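Side-chain contacts in phosphoglycerate oxidoreductase (Rhizobium etli, PDB 4HY3), which probably reduces hydroxypyruvate or glyoxylate with NAD(P)H and binds NAD: residues K55-E60 and L74-Y79; D335-D338 and P342-R345. One frame throughout, in Å; residues are numbered along the deposited sequence.

Contact 1: residues K55-E60 and L74-Y79; sequences KYEIVE and LGRARY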
ATOM      1  N   LYS A  55      36.731  -8.569   2.276  1.00 22.97           N
ATOM      2  CA  LYS A  55      36.257  -9.636   3.132  1.00 24.21           C
ATOM      3  C   LYS A  55      36.732 -11.032   2.812  1.00 24.13           C
ATOM      4  O   LYS A  55      36.799 -11.839   3.697  1.00 28.14           O
ATOM      5  CB  LYS A  55      34.740  -9.612   3.188  1.00 27.48           C
ATOM      6  CG  LYS A  55      34.177 -10.468   4.295  1.00 30.99           C
ATOM      7  CD  LYS A  55      32.743 -10.079   4.581  1.00 33.89           C
ATOM      8  CE  LYS A  55      32.415 -10.402   6.029  1.00 36.34           C
ATOM      9  NZ  LYS A  55      30.960 -10.692   6.103  1.00 42.77           N
ATOM     10  N   TYR A  56      37.026 -11.332   1.548  1.00 25.86           N
ATOM     11  CA  TYR A  56      37.372 -12.701   1.098  1.00 25.21           C
ATOM     12  C   TYR A  56      38.663 -12.718   0.282  1.00 24.60           C
ATOM     13  O   TYR A  56      39.040 -11.686  -0.274  1.00 24.47           O
ATOM     14  CB  TYR A  56      36.232 -13.280   0.235  1.00 24.45           C
ATOM     15  CG  TYR A  56      34.879 -13.223   0.906  1.00 25.20           C
ATOM     16  CD1 TYR A  56      34.452 -14.233   1.767  1.00 26.57           C
ATOM     17  CD2 TYR A  56      34.024 -12.146   0.700  1.00 24.75           C
ATOM     18  CE1 TYR A  56      33.202 -14.167   2.392  1.00 26.37           C
ATOM     19  CE2 TYR A  56      32.789 -12.080   1.315  1.00 24.75           C
ATOM     20  CZ  TYR A  56      32.386 -13.086   2.158  1.00 25.11           C
ATOM     21  OH  TYR A  56      31.176 -12.982   2.770  1.00 25.11           O
ATOM     22  N   GLU A  57      39.329 -13.870   0.207  1.00 23.77           N
ATOM     23  CA  GLU A  57      40.307 -14.093  -0.841  1.00 25.63           C
ATOM     24  C   GLU A  57      39.571 -14.605  -2.057  1.00 25.71           C
ATOM     25  O   GLU A  57      39.062 -15.757  -2.067  1.00 23.91           O
ATOM     26  CB  GLU A  57      41.287 -15.174  -0.470  1.00 31.01           C
ATOM     27  CG  GLU A  57      41.731 -15.188   0.971  1.00 39.64           C
ATOM     28  CD  GLU A  57      42.615 -16.387   1.282  1.00 46.10           C
ATOM     29  OE1 GLU A  57      42.750 -16.672   2.517  1.00 48.47           O
ATOM     30  OE2 GLU A  57      43.149 -17.015   0.299  1.00 40.81           O
ATOM     31  N   ILE A  58      39.513 -13.769  -3.087  1.00 24.13           N
ATOM     32  CA  ILE A  58      38.840 -14.161  -4.314  1.00 23.42           C
ATOM     33  C   ILE A  58      39.819 -14.502  -5.408  1.00 23.46           C
ATOM     34  O   ILE A  58      40.350 -13.600  -6.036  1.00 25.27           O
ATOM     35  CB  ILE A  58      37.890 -13.066  -4.784  1.00 22.74           C
ATOM     36  CG1 ILE A  58      36.667 -13.067  -3.883  1.00 22.94           C
ATOM     37  CG2 ILE A  58      37.490 -13.252  -6.244  1.00 21.97           C
ATOM     38  CD1 ILE A  58      36.664 -11.846  -3.031  1.00 25.21           C
ATOM     39  N   VAL A  59      40.079 -15.792  -5.617  1.00 24.15           N
ATOM     40  CA  VAL A  59      40.991 -16.241  -6.686  1.00 24.84           C
ATOM     41  C   VAL A  59      40.237 -16.461  -7.989  1.00 25.47           C
ATOM     42  O   VAL A  59      39.345 -17.329  -8.084  1.00 24.51           O
ATOM     43  CB  VAL A  59      41.895 -17.471  -6.298  1.00 24.22           C
ATOM     44  CG1 VAL A  59      41.549 -18.048  -4.948  1.00 24.57           C
ATOM     45  CG2 VAL A  59      41.900 -18.555  -7.352  1.00 22.98           C
ATOM     46  N   GLU A  60      40.580 -15.637  -8.977  1.00 26.59           N
ATOM     47  CA  GLU A  60      40.092 -15.840 -10.353  1.00 26.34           C
ATOM     48  C   GLU A  60      40.686 -17.116 -10.925  1.00 24.40           C
ATOM     49  O   GLU A  60      41.831 -17.457 -10.659  1.00 26.78           O
ATOM     50  CB  GLU A  60      40.395 -14.638 -11.229  1.00 26.66           C
ATOM     51  CG  GLU A  60      39.214 -13.679 -11.324  1.00 30.49           C
ATOM     52  CD  GLU A  60      39.649 -12.239 -11.519  1.00 32.56           C
ATOM     53  OE1 GLU A  60      40.624 -11.853 -10.879  1.00 36.32           O
ATOM     54  OE2 GLU A  60      39.039 -11.481 -12.298  1.00 33.55           O
ATOM     55  N   LEU A  74      41.814 -25.631  -3.363  1.00 37.10           N
ATOM     56  CA  LEU A  74      40.607 -26.455  -3.292  1.00 36.47           C
ATOM     57  C   LEU A  74      40.241 -26.927  -1.882  1.00 37.21           C
ATOM     58  O   LEU A  74      39.089 -27.242  -1.604  1.00 38.88           O
ATOM     59  CB  LEU A  74      40.759 -27.640  -4.231  1.00 34.56           C
ATOM     60  CG  LEU A  74      40.851 -27.150  -5.668  1.00 35.80           C
ATOM     61  CD1 LEU A  74      41.545 -28.166  -6.563  1.00 37.69           C
ATOM     62  CD2 LEU A  74      39.460 -26.808  -6.177  1.00 33.54           C
ATOM     63  N   GLY A  75      41.229 -26.977  -0.999  1.00 37.49           N
ATOM     64  CA  GLY A  75      41.015 -27.479   0.343  1.00 36.20           C
ATOM     65  C   GLY A  75      40.228 -26.521   1.195  1.00 37.32           C
ATOM     66  O   GLY A  75      39.477 -26.948   2.083  1.00 39.91           O
ATOM     67  N   ARG A  76      40.387 -25.226   0.902  1.00 35.10           N
ATOM     68  CA  ARG A  76      39.841 -24.142   1.704  1.00 32.23           C
ATOM     69  C   ARG A  76      38.607 -23.422   1.090  1.00 31.34           C
ATOM     70  O   ARG A  76      37.920 -22.666   1.781  1.00 32.76           O
ATOM     71  CB  ARG A  76      40.937 -23.119   1.934  1.00 33.50           C
ATOM     72  CG  ARG A  76      42.134 -23.617   2.728  1.00 38.88           C
ATOM     73  CD  ARG A  76      43.442 -22.919   2.336  1.00 36.83           C
ATOM     74  NE  ARG A  76      43.259 -21.520   1.958  1.00 35.92           N
ATOM     75  CZ  ARG A  76      44.065 -20.856   1.128  1.00 37.20           C
ATOM     76  NH1 ARG A  76      45.128 -21.457   0.602  1.00 36.48           N
ATOM     77  NH2 ARG A  76      43.815 -19.582   0.821  1.00 35.69           N
ATOM     78  N   ALA A  77      38.342 -23.616  -0.195  1.00 27.96           N
ATOM     79  CA  ALA A  77      37.262 -22.883  -0.855  1.00 28.64           C
ATOM     80  C   ALA A  77      35.872 -23.077  -0.171  1.00 30.63           C
ATOM     81  O   ALA A  77      35.301 -24.178  -0.161  1.00 33.24           O
ATOM     82  CB  ALA A  77      37.194 -23.243  -2.338  1.00 25.15           C
ATOM     83  N   ARG A  78      35.340 -22.004   0.390  1.00 27.79           N
ATOM     84  CA  ARG A  78      34.033 -22.039   0.983  1.00 27.35           C
ATOM     85  C   ARG A  78      32.900 -21.724  -0.022  1.00 26.18           C
ATOM     86  O   ARG A  78      31.753 -22.014   0.255  1.00 24.19           O
ATOM     87  CB  ARG A  78      33.989 -21.050   2.152  1.00 28.49           C
ATOM     88  CG  ARG A  78      32.587 -20.794   2.678  1.00 28.66           C
ATOM     89  CD  ARG A  78      32.615 -19.942   3.917  1.00 29.49           C
ATOM     90  NE  ARG A  78      33.561 -20.471   4.884  1.00 30.89           N
ATOM     91  CZ  ARG A  78      33.940 -19.817   5.976  1.00 32.11           C
ATOM     92  NH1 ARG A  78      33.439 -18.630   6.253  1.00 30.78           N
ATOM     93  NH2 ARG A  78      34.819 -20.363   6.802  1.00 37.24           N
ATOM     94  N   TYR A  79      33.220 -21.100  -1.155  1.00 25.41           N
ATOM     95  CA  TYR A  79      32.215 -20.684  -2.130  1.00 25.04           C
ATOM     96  C   TYR A  79      32.768 -20.680  -3.546  1.00 28.13           C
ATOM     97  O   TYR A  79      33.971 -20.493  -3.748  1.00 30.22           O
ATOM     98  CB  TYR A  79      31.713 -19.262  -1.862  1.00 23.40           C
ATOM     99  CG  TYR A  79      31.235 -18.951  -0.453  1.00 22.99           C
ATOM    100  CD1 TYR A  79      30.055 -19.502   0.054  1.00 22.36           C
ATOM    101  CD2 TYR A  79      31.959 -18.082   0.365  1.00 22.18           C
ATOM    102  CE1 TYR A  79      29.620 -19.205   1.337  1.00 22.66           C
ATOM    103  CE2 TYR A  79      31.522 -17.768   1.641  1.00 23.10           C
ATOM    104  CZ  TYR A  79      30.357 -18.331   2.119  1.00 23.12           C
ATOM    105  OH  TYR A  79      29.950 -18.028   3.379  1.00 23.77           O
TER
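E57 and R76 reach toward each other through chains of different shape. In E57, CG stands beside the backbone N and opposite the carbonyl carbon (chi1 -39°), and the rest of the chain runs straight out. R76 leaves its backbone in the same way but bends at chi3 (34°), which brings the guanidinium round to the carboxylate. The two side chains cross at about a right angle and join in a salt bridge, with E57 OE2 2.7 Å from R76 NH2. The carboxylate carbon of E57 lies in the guanidinium plane, at its edge. The two flat groups are nevertheless turned 49° apart, and E57 OE1 is 3.5 Å from R76 NH2. The grip is therefore through one oxygen and one nitrogen, not a flat two-bond pairing. The other terminal nitrogen, R76 NH1, is bridged to D72. With an alanine at E57, R76 NH2 is likely to lose its carboxylate mate, while D72 would still hold NH1.

A second point of touch lies between two tyrosines. Y56 CE1 meets Y79 CE2 at 4.0 Å, and the rings meet obliquely without stacking. Their hydroxyls both hydrogen-bond to the carboxylate of D338, which fixes the outer ends of both rings.

Strand 57-60 and strand 77-82 do not pair with each other. Strand 30-34 runs between them, parallel to both, and takes backbone bonds from E57 and V59 on one side and from R78 on the other. This 2-1-3 strand order is consistent with the flavodoxin-like substrate-binding domain of D-2-hydroxyacid dehydrogenases. The CA atoms of E57 and A77 are accordingly 9.3 Å apart. L30 packs against both E57 and R76, and M334 of helix 320-338 packs against both tyrosine rings.

Contact 2: residues D335-D338 and P342-R345; sequences DLMD and PPMR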
ATOM      1  N   ASP A 335      27.404 -13.743   3.311  1.00 27.53           N
ATOM      2  CA  ASP A 335      27.461 -13.297   4.663  1.00 27.53           C
ATOM      3  C   ASP A 335      26.601 -14.155   5.584  1.00 29.42           C
ATOM      4  O   ASP A 335      27.022 -14.444   6.736  1.00 27.43           O
ATOM      5  CB  ASP A 335      26.994 -11.870   4.713  1.00 30.52           C
ATOM      6  CG  ASP A 335      26.919 -11.350   6.100  1.00 33.70           C
ATOM      7  OD1 ASP A 335      27.919 -11.464   6.847  1.00 34.96           O
ATOM      8  OD2 ASP A 335      25.850 -10.821   6.448  1.00 38.29           O
ATOM      9  N   LEU A 336      25.419 -14.568   5.085  1.00 27.40           N
ATOM     10  CA  LEU A 336      24.593 -15.535   5.799  1.00 25.10           C
ATOM     11  C   LEU A 336      25.286 -16.882   5.981  1.00 26.49           C
ATOM     12  O   LEU A 336      25.276 -17.445   7.081  1.00 29.27           O
ATOM     13  CB  LEU A 336      23.212 -15.684   5.179  1.00 24.81           C
ATOM     14  CG  LEU A 336      22.290 -14.454   5.349  1.00 25.73           C
ATOM     15  CD1 LEU A 336      21.304 -14.333   4.206  1.00 25.13           C
ATOM     16  CD2 LEU A 336      21.550 -14.358   6.685  1.00 25.05           C
HETATM   17  N   MSE A 337      25.923 -17.399   4.946  1.00 26.10           N
HETATM   18  CA  MSE A 337      26.498 -18.717   5.066  1.00 27.36           C
HETATM   19  C   MSE A 337      27.772 -18.681   5.850  1.00 28.99           C
HETATM   20  O   MSE A 337      28.114 -19.655   6.524  1.00 29.29           O
HETATM   21  CB  MSE A 337      26.730 -19.288   3.707  1.00 29.51           C
HETATM   22  CG  MSE A 337      25.397 -19.213   3.015  1.00 34.34           C
HETATM   23 SE   MSE A 337      25.403 -20.473   1.499  1.00 44.19          SE
HETATM   24  CE  MSE A 337      25.709 -19.028   0.183  1.00 40.14           C
ATOM     25  N   ASP A 338      28.500 -17.569   5.788  1.00 29.10           N
ATOM     26  CA  ASP A 338      29.608 -17.380   6.729  1.00 29.72           C
ATOM     27  C   ASP A 338      29.143 -17.516   8.184  1.00 28.72           C
ATOM     28  O   ASP A 338      29.756 -18.218   8.957  1.00 27.39           O
ATOM     29  CB  ASP A 338      30.253 -16.013   6.570  1.00 31.96           C
ATOM     30  CG  ASP A 338      31.027 -15.877   5.294  1.00 35.38           C
ATOM     31  OD1 ASP A 338      31.693 -16.876   4.883  1.00 35.12           O
ATOM     32  OD2 ASP A 338      30.975 -14.746   4.722  1.00 35.55           O
ATOM     33  N   PRO A 342      21.357 -20.470   6.242  1.00 40.78           N
ATOM     34  CA  PRO A 342      20.916 -20.763   4.891  1.00 40.48           C
ATOM     35  C   PRO A 342      20.780 -19.520   4.039  1.00 41.46           C
ATOM     36  O   PRO A 342      20.393 -18.460   4.542  1.00 38.06           O
ATOM     37  CB  PRO A 342      19.540 -21.388   5.104  1.00 40.50           C
ATOM     38  CG  PRO A 342      19.098 -20.873   6.424  1.00 41.81           C
ATOM     39  CD  PRO A 342      20.359 -20.905   7.226  1.00 42.69           C
ATOM     40  N   PRO A 343      21.098 -19.646   2.739  1.00 43.87           N
ATOM     41  CA  PRO A 343      21.025 -18.490   1.850  1.00 44.87           C
ATOM     42  C   PRO A 343      19.557 -18.136   1.623  1.00 45.91           C
ATOM     43  O   PRO A 343      18.710 -19.039   1.596  1.00 47.71           O
ATOM     44  CB  PRO A 343      21.679 -19.010   0.567  1.00 44.55           C
ATOM     45  CG  PRO A 343      21.374 -20.476   0.572  1.00 42.61           C
ATOM     46  CD  PRO A 343      21.496 -20.870   2.019  1.00 41.62           C
HETATM   47  N   MSE A 344      19.263 -16.842   1.491  1.00 44.36           N
HETATM   48  CA  MSE A 344      17.886 -16.362   1.374  1.00 43.89           C
HETATM   49  C   MSE A 344      17.662 -15.614   0.110  1.00 40.72           C
HETATM   50  O   MSE A 344      16.581 -15.671  -0.454  1.00 44.76           O
HETATM   51  CB  MSE A 344      17.530 -15.351   2.464  1.00 48.10           C
HETATM   52  CG  MSE A 344      17.416 -15.877   3.883  1.00 56.57           C
HETATM   53 SE   MSE A 344      16.272 -17.479   3.969  1.00 86.59          SE
HETATM   54  CE  MSE A 344      14.455 -16.701   3.987  1.00 67.93           C
ATOM     55  N   ARG A 345      18.689 -14.906  -0.344  1.00 41.06           N
ATOM     56  CA  ARG A 345      18.529 -13.808  -1.287  1.00 43.28           C
ATOM     57  C   ARG A 345      18.384 -14.284  -2.725  1.00 44.53           C
ATOM     58  O   ARG A 345      17.498 -13.830  -3.451  1.00 44.59           O
ATOM     59  CB  ARG A 345      19.684 -12.779  -1.146  1.00 42.52           C
ATOM     60  CG  ARG A 345      19.421 -11.452  -1.852  1.00 40.58           C
ATOM     61  CD  ARG A 345      17.937 -11.367  -2.176  1.00 42.14           C
ATOM     62  NE  ARG A 345      17.430 -10.009  -2.293  1.00 45.77           N
ATOM     63  CZ  ARG A 345      16.149  -9.698  -2.494  1.00 41.69           C
ATOM     64  NH1 ARG A 345      15.223 -10.637  -2.601  1.00 40.21           N
ATOM     65  NH2 ARG A 345      15.799  -8.437  -2.586  1.00 39.87           N
TER
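The puckered ring of P343 is met by the end of M337, a selenomethionine. SE of M337 is 4.0 Å from P343 CD. It is almost as near to two other ring carbons, with P343 CB and P343 CG each 4.1 Å from M337 SE. The selenium sits over one broad side of the ring, nearly above its centre and shifted toward CG and CD. The terminal methyl adds to this, with M337 CE 4.0 Å from P343 CB.

The side chain of M337 does not start out toward the proline. CG beside the backbone N (chi1 -55°) and an extended chi2 carry SE to the ring. The bend at chi3 (-102°) then swings CE over P343 CB. Separately, P342 O faces aliphatic carbon, 4.0 Å from L336 CB. Beside it, L336 CD1 touches M344 CG at 4.2 Å, and the two side chains cross at a slant. In M344, also a selenomethionine, the bend at chi2 turns SE away from L336, so CG makes the contact. Polar ties come from nearby: the backbone N atoms of M344 and R345 both hydrogen-bond to OD1 of D333, one turn back in the helix. M337 O accepts a bond from R98.

L336 and M344 also pack on W208 of the second subunit, and R345 forms a salt bridge with E216 of that subunit, so the L336-M344 pair is part of the subunit interface. Within the chain, the loop after helix 320-338 doubles back along the last turn of that helix on its way to strand 347-348. The C-terminal helix and loop thus return to the probable substrate-binding domain, as in D-2-hydroxyacid dehydrogenases. M337 and P343 both rest on H122 of strand 122-125, and P342 and P343 touch R348 of strand 347-348.

Overall arrangement
Contact 1 comes first along the chain. It closes the loop between strand 57-60 and strand 77-82, which flank strand 30-34 in the mixed sheet. The chain then passes through strands 99-101 and 122-125 and then the NAD-binding domain, and returns to the sheet with helix 320-338. Contact 2 closes the short turn at the end of this helix, just before strand 347-348. The two loops lie in series and neither nest nor cross. The centres of contact 1 and contact 2 are about 16 Å apart. They still touch, through D338. This tyrosine-aspartate link ties the early part of the sheet to the C-terminal helix, at a distance in sequence of more than 250 residues.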